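Succinate dehydrogenase subunit A (Mycolicibacterium smegmatis, PDB 7D6V) probably oxidises succinate to fumarate at its bound FAD, as the flavoprotein subunit of the respiratory succinate dehydrogenase Sdh1. Local coordinates at residues 63-68 with 124-129. Sequence-based numbering, arbitrary orientation.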
# COMPACT_ATOMS: atom_id res chain seq x y z
N THR A 63 12.03 28.29 -11.38
CA THR A 63 10.96 29.27 -11.46
C THR A 63 10.61 29.68 -12.89
O THR A 63 9.74 30.53 -13.07
CB THR A 63 11.34 30.51 -10.65
OG1 THR A 63 12.40 31.20 -11.31
CG2 THR A 63 11.78 30.11 -9.26
N LYS A 64 11.27 29.10 -13.89
CA LYS A 64 10.93 29.40 -15.28
C LYS A 64 9.67 28.69 -15.74
O LYS A 64 9.19 28.98 -16.84
CB LYS A 64 12.10 29.03 -16.20
CG LYS A 64 13.12 30.14 -16.37
CD LYS A 64 14.12 29.79 -17.46
CE LYS A 64 14.67 28.38 -17.27
NZ LYS A 64 15.38 27.89 -18.48
N ASP A 65 9.14 27.77 -14.95
CA ASP A 65 7.92 27.08 -15.30
C ASP A 65 6.72 28.01 -15.19
O ASP A 65 6.72 29.00 -14.46
CB ASP A 65 7.71 25.86 -14.40
CG ASP A 65 6.95 24.76 -15.08
OD1 ASP A 65 6.55 24.94 -16.25
OD2 ASP A 65 6.74 23.70 -14.45
N SER A 66 5.68 27.68 -15.95
CA SER A 66 4.43 28.42 -15.93
C SER A 66 3.33 27.48 -16.41
O SER A 66 3.59 26.38 -16.87
CB SER A 66 4.50 29.68 -16.78
OG SER A 66 4.93 29.39 -18.10
N TRP A 67 2.08 27.94 -16.28
CA TRP A 67 0.98 27.14 -16.79
C TRP A 67 0.95 27.13 -18.31
O TRP A 67 0.41 26.18 -18.90
CB TRP A 67 -0.36 27.64 -16.22
CG TRP A 67 -0.87 28.93 -16.79
CD1 TRP A 67 -0.75 30.17 -16.24
CD2 TRP A 67 -1.59 29.11 -18.01
NE1 TRP A 67 -1.34 31.11 -17.04
CE2 TRP A 67 -1.86 30.48 -18.14
CE3 TRP A 67 -2.03 28.24 -19.02
CZ2 TRP A 67 -2.55 31.01 -19.23
CZ3 TRP A 67 -2.71 28.77 -20.10
CH2 TRP A 67 -2.97 30.14 -20.19
N GLN A 68 1.52 28.14 -18.96
CA GLN A 68 1.63 28.13 -20.42
C GLN A 68 2.55 27.00 -20.89
O GLN A 68 2.25 26.31 -21.87
CB GLN A 68 2.15 29.48 -20.91
CG GLN A 68 1.13 30.59 -20.83
CD GLN A 68 1.26 31.43 -19.58
OE1 GLN A 68 1.82 30.98 -18.58
NE2 GLN A 68 0.74 32.64 -19.62
N HIS A 124 7.69 16.48 -20.06
CA HIS A 124 7.61 17.78 -19.42
C HIS A 124 8.90 18.56 -19.63
O HIS A 124 9.99 18.00 -19.55
CB HIS A 124 7.33 17.62 -17.92
CG HIS A 124 6.14 16.77 -17.62
ND1 HIS A 124 4.86 17.28 -17.51
CD2 HIS A 124 6.03 15.44 -17.39
CE1 HIS A 124 4.02 16.30 -17.23
NE2 HIS A 124 4.71 15.17 -17.16
N THR A 125 8.76 19.86 -19.90
CA THR A 125 9.93 20.70 -20.13
C THR A 125 10.70 20.96 -18.85
O THR A 125 11.93 21.07 -18.88
CB THR A 125 9.49 22.02 -20.77
OG1 THR A 125 8.79 21.75 -21.99
CG2 THR A 125 10.69 22.89 -21.08
N TYR A 126 10.02 21.05 -17.72
CA TYR A 126 10.61 21.41 -16.44
C TYR A 126 10.19 20.39 -15.40
O TYR A 126 9.19 19.69 -15.57
CB TYR A 126 10.17 22.82 -16.02
CG TYR A 126 10.66 23.91 -16.94
CD1 TYR A 126 9.77 24.76 -17.57
CD2 TYR A 126 12.01 24.08 -17.19
CE1 TYR A 126 10.20 25.75 -18.41
CE2 TYR A 126 12.46 25.07 -18.04
CZ TYR A 126 11.55 25.90 -18.64
OH TYR A 126 11.99 26.89 -19.48
N PRO A 127 10.95 20.27 -14.30
CA PRO A 127 10.55 19.35 -13.23
C PRO A 127 9.23 19.79 -12.61
O PRO A 127 9.10 20.91 -12.12
CB PRO A 127 11.71 19.44 -12.23
CG PRO A 127 12.83 20.04 -12.99
CD PRO A 127 12.22 20.94 -14.00
N ARG A 128 8.25 18.89 -12.62
CA ARG A 128 6.89 19.22 -12.24
C ARG A 128 6.24 18.23 -11.30
O ARG A 128 5.25 18.59 -10.65
CB ARG A 128 6.00 19.34 -13.49
CG ARG A 128 6.01 20.68 -14.15
CD ARG A 128 4.77 20.86 -14.99
NE ARG A 128 4.99 20.46 -16.38
CZ ARG A 128 5.58 21.22 -17.29
NH1 ARG A 128 6.03 22.42 -16.98
NH2 ARG A 128 5.72 20.77 -18.52
N LEU A 129 6.74 17.01 -11.20
CA LEU A 129 5.99 15.91 -10.58
C LEU A 129 6.24 15.91 -9.08
O LEU A 129 7.30 15.50 -8.61
CB LEU A 129 6.37 14.58 -11.22
CG LEU A 129 5.52 14.14 -12.41
CD1 LEU A 129 5.74 15.05 -13.61
CD2 LEU A 129 5.81 12.70 -12.77
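D65 and R128 meet in a salt bridge made through a single nitrogen. NH1 of R128 lies 2.7 Å from OD1 of D65, and the same nitrogen gives a weak hydrogen bond to OD2 of D65 at 2.9 Å, so one guanidinium nitrogen lies within reach of both carboxylate oxygens. The carboxylate sits at the edge of the guanidinium, the two planes 35° apart. CG of D65 stands anti to the backbone N (chi1 -151°), beside the carbonyl carbon, and from there the carboxylate reaches R128. The side chains of D65 and Y126 run past each other in opposite directions, and OD1 of D65 comes to the ring edge, 3.5 Å from CD1 of Y126. Farther out, the aliphatic chain of K64 crosses the tyrosine at about a right angle, CE standing 3.8 Å from OH of Y126, while CG2 of T125 sits over the centre of one ring face.

Both charged ends have further partners. OD1 of D65 also accepts the backbone N-H of S66, the N-cap residue of helix 67-76, from above the carboxylate plane. R128 gives a weak NE bond to ND1 of H124 and uses NH2 for a salt bridge to D73 on that helix. The arginine, its side chain about 11 Å from the bound FAD, thus ties its loop to the residue just before the N-cap and to the helix itself, its buried positive charge probably balanced by two carboxylates.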